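Local coordinates for periplasmic binding protein (PDB 4RY8) that binds 5-methylthioribose between its two lobes and probably serves as the solute-binding component of a transporter for this sugar, at residues E26-F30 with M204-F208; W247-T253 with E282-R288. All blocks are in the same frame, centred on the assembly; numbering follows the deposited sequence.

Interaction 1 (E26-F30 with M204-F208); sequences EGSFF and MWDEF. With SR1 (5-S-methyl-5-thio-alpha-D-ribofuranose), chain G.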
loop_
_atom_site.group_PDB
_atom_site.type_symbol
_atom_site.label_atom_id
_atom_site.label_comp_id
_atom_site.label_asym_id
_atom_site.label_seq_id
_atom_site.Cartn_x
_atom_site.Cartn_y
_atom_site.Cartn_z
ATOM N N GLU C 26 20.920 -17.507 -3.738
ATOM C CA GLU C 26 21.904 -16.890 -2.848
ATOM C C GLU C 26 21.296 -16.141 -1.649
ATOM O O GLU C 26 20.320 -15.458 -1.773
ATOM C CB GLU C 26 22.857 -15.964 -3.618
ATOM C CG GLU C 26 22.283 -14.659 -4.126
ATOM C CD GLU C 26 23.366 -13.755 -4.710
ATOM O OE1 GLU C 26 24.340 -13.412 -3.990
ATOM O OE2 GLU C 26 23.241 -13.392 -5.879
ATOM N N GLY C 27 21.903 -16.277 -0.486
ATOM C CA GLY C 27 21.506 -15.485 0.681
ATOM C C GLY C 27 20.449 -16.163 1.541
ATOM O O GLY C 27 19.706 -17.041 1.060
ATOM N N SER C 28 20.385 -15.741 2.809
ATOM C CA SER C 28 19.501 -16.354 3.803
ATOM C C SER C 28 17.976 -16.305 3.495
ATOM O O SER C 28 17.263 -17.275 3.753
ATOM C CB SER C 28 19.814 -15.796 5.224
ATOM O OG SER C 28 18.819 -16.253 6.133
ATOM N N PHE C 29 17.455 -15.216 2.959
ATOM C CA PHE C 29 16.057 -15.216 2.498
ATOM C C PHE C 29 15.723 -16.473 1.704
ATOM O O PHE C 29 14.769 -17.172 2.002
ATOM C CB PHE C 29 15.714 -13.975 1.654
ATOM C CG PHE C 29 14.322 -14.027 1.057
ATOM C CD1 PHE C 29 14.050 -14.767 -0.105
ATOM C CD2 PHE C 29 13.287 -13.386 1.677
ATOM C CE1 PHE C 29 12.762 -14.851 -0.622
ATOM C CE2 PHE C 29 12.010 -13.462 1.186
ATOM C CZ PHE C 29 11.739 -14.185 0.027
ATOM N N PHE C 30 16.539 -16.760 0.708
ATOM C CA PHE C 30 16.265 -17.835 -0.215
ATOM C C PHE C 30 16.552 -19.184 0.448
ATOM O O PHE C 30 15.838 -20.154 0.206
ATOM C CB PHE C 30 17.069 -17.635 -1.496
ATOM C CG PHE C 30 16.479 -16.603 -2.416
ATOM C CD1 PHE C 30 15.251 -16.838 -3.020
ATOM C CD2 PHE C 30 17.147 -15.427 -2.712
ATOM C CE1 PHE C 30 14.674 -15.889 -3.871
ATOM C CE2 PHE C 30 16.594 -14.488 -3.558
ATOM C CZ PHE C 30 15.357 -14.721 -4.152
ATOM N N MET C 204 16.323 -2.753 -2.197
ATOM C CA MET C 204 15.096 -3.534 -2.415
ATOM C C MET C 204 15.261 -5.087 -2.264
ATOM O O MET C 204 14.379 -5.825 -2.608
ATOM C CB MET C 204 14.512 -3.110 -3.780
ATOM C CG MET C 204 13.886 -1.681 -3.831
ATOM S SD MET C 204 12.712 -1.355 -2.432
ATOM C CE MET C 204 11.856 0.072 -3.079
ATOM N N TRP C 205 16.396 -5.555 -1.758
ATOM C CA TRP C 205 16.588 -6.982 -1.350
ATOM C C TRP C 205 17.543 -6.986 -0.154
ATOM O O TRP C 205 18.459 -6.180 -0.168
ATOM C CB TRP C 205 17.156 -7.751 -2.580
ATOM C CG TRP C 205 17.605 -9.167 -2.360
ATOM C CD1 TRP C 205 17.158 -10.058 -1.420
ATOM C CD2 TRP C 205 18.552 -9.859 -3.134
ATOM N NE1 TRP C 205 17.793 -11.255 -1.555
ATOM C CE2 TRP C 205 18.663 -11.162 -2.608
ATOM C CE3 TRP C 205 19.344 -9.501 -4.226
ATOM C CZ2 TRP C 205 19.541 -12.104 -3.136
ATOM C CZ3 TRP C 205 20.206 -10.420 -4.739
ATOM C CH2 TRP C 205 20.297 -11.705 -4.227
ATOM N N ASP C 206 17.363 -7.820 0.907
ATOM C CA ASP C 206 18.275 -7.734 2.024
ATOM C C ASP C 206 19.750 -7.990 1.690
ATOM O O ASP C 206 20.619 -7.485 2.386
ATOM C CB ASP C 206 17.829 -8.548 3.310
ATOM C CG ASP C 206 17.721 -10.063 3.080
ATOM O OD1 ASP C 206 17.889 -10.559 1.951
ATOM O OD2 ASP C 206 17.473 -10.806 4.086
ATOM N N GLU C 207 20.056 -8.733 0.631
ATOM C CA GLU C 207 21.453 -8.924 0.202
ATOM C C GLU C 207 22.108 -7.622 -0.317
ATOM O O GLU C 207 23.303 -7.367 -0.069
ATOM C CB GLU C 207 21.555 -10.048 -0.833
ATOM C CG GLU C 207 21.233 -11.420 -0.269
ATOM C CD GLU C 207 22.170 -11.841 0.845
ATOM O OE1 GLU C 207 23.414 -11.781 0.682
ATOM O OE2 GLU C 207 21.668 -12.261 1.899
ATOM N N PHE C 208 21.327 -6.784 -0.966
ATOM C CA PHE C 208 21.799 -5.462 -1.378
ATOM C C PHE C 208 22.035 -4.626 -0.096
ATOM O O PHE C 208 23.062 -3.983 0.081
ATOM C CB PHE C 208 20.741 -4.724 -2.195
ATOM C CG PHE C 208 20.499 -5.239 -3.609
ATOM C CD1 PHE C 208 21.517 -5.725 -4.441
ATOM C CD2 PHE C 208 19.241 -5.081 -4.147
ATOM C CE1 PHE C 208 21.207 -6.140 -5.721
ATOM C CE2 PHE C 208 18.941 -5.477 -5.433
ATOM C CZ PHE C 208 19.932 -5.991 -6.219
HETATM C CS SR1 G . 16.770 -11.193 -6.857
HETATM S S SR1 G . 15.042 -11.021 -6.476
HETATM C C5 SR1 G . 15.297 -10.885 -4.690
HETATM C C4 SR1 G . 13.971 -10.721 -3.951
HETATM O O4 SR1 G . 13.198 -11.827 -4.284
HETATM C C1 SR1 G . 12.497 -12.347 -3.137
HETATM O O1 SR1 G . 11.139 -12.196 -3.380
HETATM C C2 SR1 G . 12.904 -11.566 -1.897
HETATM O O2 SR1 G . 11.887 -10.747 -1.259
HETATM C C3 SR1 G . 14.049 -10.726 -2.429
HETATM O O3 SR1 G . 13.979 -9.402 -1.916
HETATM O O HOH W 1 18.430 -13.862 -0.415
HETATM O O HOH W 2 25.082 -12.042 -1.290
HETATM O O HOH W 3 19.031 -12.953 2.234
#
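No direct hydrogen bond joins these two segments; ordered waters do. Water 1 donates to Glu26 O (2.8 Å) and accepts from Trp205 NE1 (2.9 Å). Water 2 links Glu26 OE1 (3.1 Å) to Glu207 OE1 (2.6 Å), so two carboxylates can sit near each other. Water 3 accepts from Phe29 N at 2.9 Å, in the first turn of helix 28-44, and lies 2.7 Å from both Asp206 OD1 and Glu207 OE2. Glu207 also pairs with Lys210, and Glu26 OE2 bonds to Gly178 and Thr180. Gly27 CA is 3.5 Å from Glu207 OE2. A CB here would clash with that oxygen, and the backbone angles also call for glycine. Trp205 makes the apolar contacts: Glu26 CG meets its edge at CH2 (3.6 Å), and Phe30 CE2 lies 3.8 Å from Trp205 CZ2. The sugar lies over one face of Trp205 through C5 and one face of Phe29 through C2. Such aromatic walls from two lobes are characteristic of the sugar-binding cleft of periplasmic binding proteins.

Interaction 2 (W247-T253 with E282-R288); sequences WVATVGT and EPQLITR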
loop_
_atom_site.group_PDB
_atom_site.type_symbol
_atom_site.label_atom_id
_atom_site.label_comp_id
_atom_site.label_asym_id
_atom_site.label_seq_id
_atom_site.Cartn_x
_atom_site.Cartn_y
_atom_site.Cartn_z
ATOM N N TRP C 247 21.127 0.810 9.866
ATOM C CA TRP C 247 20.001 0.075 9.284
ATOM C C TRP C 247 18.743 0.296 10.113
ATOM O O TRP C 247 18.583 -0.318 11.179
ATOM C CB TRP C 247 20.354 -1.400 9.180
ATOM C CG TRP C 247 19.483 -2.207 8.199
ATOM C CD1 TRP C 247 18.299 -1.848 7.639
ATOM C CD2 TRP C 247 19.754 -3.529 7.759
ATOM N NE1 TRP C 247 17.831 -2.864 6.825
ATOM C CE2 TRP C 247 18.723 -3.902 6.874
ATOM C CE3 TRP C 247 20.806 -4.421 7.984
ATOM C CZ2 TRP C 247 18.678 -5.143 6.288
ATOM C CZ3 TRP C 247 20.780 -5.652 7.337
ATOM C CH2 TRP C 247 19.729 -6.001 6.519
ATOM N N VAL C 248 17.842 1.171 9.661
ATOM C CA VAL C 248 16.735 1.614 10.566
ATOM C C VAL C 248 15.367 0.923 10.404
ATOM O O VAL C 248 14.597 0.834 11.355
ATOM C CB VAL C 248 16.572 3.154 10.603
ATOM C CG1 VAL C 248 17.839 3.807 11.151
ATOM C CG2 VAL C 248 16.256 3.702 9.268
ATOM N N ALA C 249 15.087 0.403 9.222
ATOM C CA ALA C 249 13.853 -0.297 8.966
ATOM C C ALA C 249 13.975 -1.222 7.753
ATOM O O ALA C 249 14.769 -0.969 6.829
ATOM C CB ALA C 249 12.719 0.697 8.735
ATOM N N THR C 250 13.196 -2.300 7.808
ATOM C CA THR C 250 12.961 -3.190 6.685
ATOM C C THR C 250 11.475 -3.588 6.692
ATOM O O THR C 250 10.760 -3.550 7.717
ATOM C CB THR C 250 13.893 -4.459 6.742
ATOM O OG1 THR C 250 13.883 -5.178 5.500
ATOM C CG2 THR C 250 13.473 -5.417 7.844
ATOM N N VAL C 251 11.017 -3.950 5.517
ATOM C CA VAL C 251 9.686 -4.427 5.298
ATOM C C VAL C 251 9.781 -5.836 4.724
ATOM O O VAL C 251 10.455 -6.082 3.714
ATOM C CB VAL C 251 8.958 -3.435 4.356
ATOM C CG1 VAL C 251 7.717 -4.062 3.743
ATOM C CG2 VAL C 251 8.629 -2.176 5.185
ATOM N N GLY C 252 9.103 -6.778 5.356
ATOM C CA GLY C 252 9.141 -8.147 4.837
ATOM C C GLY C 252 8.193 -9.168 5.411
ATOM O O GLY C 252 7.254 -8.827 6.139
ATOM N N THR C 253 8.470 -10.432 5.066
ATOM C CA THR C 253 7.658 -11.596 5.435
ATOM C C THR C 253 8.584 -12.674 5.982
ATOM O O THR C 253 9.803 -12.627 5.796
ATOM C CB THR C 253 7.003 -12.274 4.204
ATOM O OG1 THR C 253 8.037 -12.788 3.357
ATOM C CG2 THR C 253 6.134 -11.328 3.424
ATOM N N GLU C 282 1.219 -11.263 3.421
ATOM C CA GLU C 282 1.120 -9.899 3.946
ATOM C C GLU C 282 2.465 -9.441 4.563
ATOM O O GLU C 282 2.950 -9.984 5.541
ATOM C CB GLU C 282 -0.032 -9.818 4.970
ATOM C CG GLU C 282 -0.554 -8.429 5.306
ATOM C CD GLU C 282 -1.422 -8.433 6.573
ATOM O OE1 GLU C 282 -2.325 -9.296 6.706
ATOM O OE2 GLU C 282 -1.183 -7.579 7.451
ATOM N N PRO C 283 3.064 -8.401 4.031
ATOM C CA PRO C 283 4.367 -7.980 4.536
ATOM C C PRO C 283 4.265 -7.002 5.645
ATOM O O PRO C 283 3.264 -6.296 5.736
ATOM C CB PRO C 283 4.963 -7.203 3.356
ATOM C CG PRO C 283 3.742 -6.570 2.774
ATOM C CD PRO C 283 2.636 -7.575 2.875
ATOM N N GLN C 284 5.319 -6.884 6.436
ATOM C CA GLN C 284 5.250 -6.090 7.662
ATOM C C GLN C 284 6.417 -5.163 7.773
ATOM O O GLN C 284 7.545 -5.594 7.583
ATOM C CB GLN C 284 5.331 -6.973 8.921
ATOM C CG GLN C 284 4.436 -8.199 8.943
ATOM C CD GLN C 284 2.962 -7.871 8.937
ATOM O OE1 GLN C 284 2.529 -6.877 9.518
ATOM N NE2 GLN C 284 2.171 -8.724 8.259
ATOM N N LEU C 285 6.142 -3.934 8.208
ATOM C CA LEU C 285 7.158 -2.982 8.657
ATOM C C LEU C 285 7.816 -3.416 9.972
ATOM O O LEU C 285 7.146 -3.715 10.991
ATOM C CB LEU C 285 6.558 -1.564 8.784
ATOM C CG LEU C 285 7.478 -0.386 9.196
ATOM C CD1 LEU C 285 8.579 -0.099 8.175
ATOM C CD2 LEU C 285 6.637 0.868 9.418
ATOM N N ILE C 286 9.138 -3.461 9.945
ATOM C CA ILE C 286 9.931 -3.903 11.084
ATOM C C ILE C 286 11.026 -2.873 11.296
ATOM O O ILE C 286 11.969 -2.829 10.537
ATOM C CB ILE C 286 10.556 -5.299 10.819
ATOM C CG1 ILE C 286 9.437 -6.338 10.595
ATOM C CG2 ILE C 286 11.425 -5.682 12.025
ATOM C CD1 ILE C 286 9.823 -7.544 9.793
ATOM N N THR C 287 10.913 -2.048 12.329
ATOM C CA THR C 287 11.923 -1.015 12.579
ATOM C C THR C 287 13.021 -1.497 13.549
ATOM O O THR C 287 12.801 -2.394 14.364
ATOM C CB THR C 287 11.279 0.289 13.095
ATOM O OG1 THR C 287 10.868 0.113 14.451
ATOM C CG2 THR C 287 10.064 0.699 12.271
ATOM N N ARG C 288 14.213 -0.909 13.411
ATOM C CA ARG C 288 15.315 -1.192 14.327
ATOM C C ARG C 288 14.884 -0.904 15.768
ATOM O O ARG C 288 15.239 -1.638 16.691
ATOM C CB ARG C 288 16.539 -0.344 13.969
ATOM C CG ARG C 288 17.612 -0.389 15.024
ATOM C CD ARG C 288 18.909 0.286 14.641
ATOM N NE ARG C 288 19.953 -0.163 15.555
ATOM C CZ ARG C 288 20.063 0.207 16.825
ATOM N NH1 ARG C 288 19.211 1.063 17.371
ATOM N NH2 ARG C 288 21.042 -0.278 17.556
#
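This is an antiparallel strand pair at one edge of the mixed sheet, where strand 284-287 is the outermost strand within the chain and lines up beside strand 247-252. Four backbone hydrogen bonds form two reciprocal pairs. Thr250 N reaches Ile286 O at 3.0 Å and Ile286 N reaches Thr250 O at 2.8 Å; Gly252 N to Gln284 O (3.0 Å) and Gln284 N to Gly252 O (2.8 Å) repeat the pattern. A fifth bond, Arg288 N to Val248 O at 2.7 Å, is nearly straight. The other strands of this sheet run parallel, as in the Rossmann-like lobes of periplasmic binding proteins, and the chain returns here to add an antiparallel edge. On one face, Val251 CG2 packs on Leu285 CD1 at 3.6 Å, and Val251 and Pro283 also touch Ile121 of helix 118-132. On the other, Thr250 CG2 lies 4.2 Å from Ile286 CB, while Thr250 OG1 bonds to Asp231 and Ser229. Thr287 OG1 caps Phe290 N, starting helix 288-293 where the strand ends.

In the fold
Interaction 1 comes first along the chain and closes before interaction 2 opens. Their centres are 14 Å apart, and their nearest atoms are about 4 Å apart without touching. Interaction 1 bridges the two lobes: helix 28-44 follows strand 17-22 of the parallel sheet, and helix 206-219 follows strand 200-203 of the mixed sheet. Interaction 2 lies within the mixed sheet. Helix 206-219 takes part in both: it starts in interaction 1, and Trp247 of interaction 2 packs on its Ala209, Lys210 and Val213. Asp231 links them too: it bonds to the sugar and Asp206 N, and its carbonyl accepts from Thr250. The edge pair thus belongs to the lobe that supplies Trp205 to the cleft.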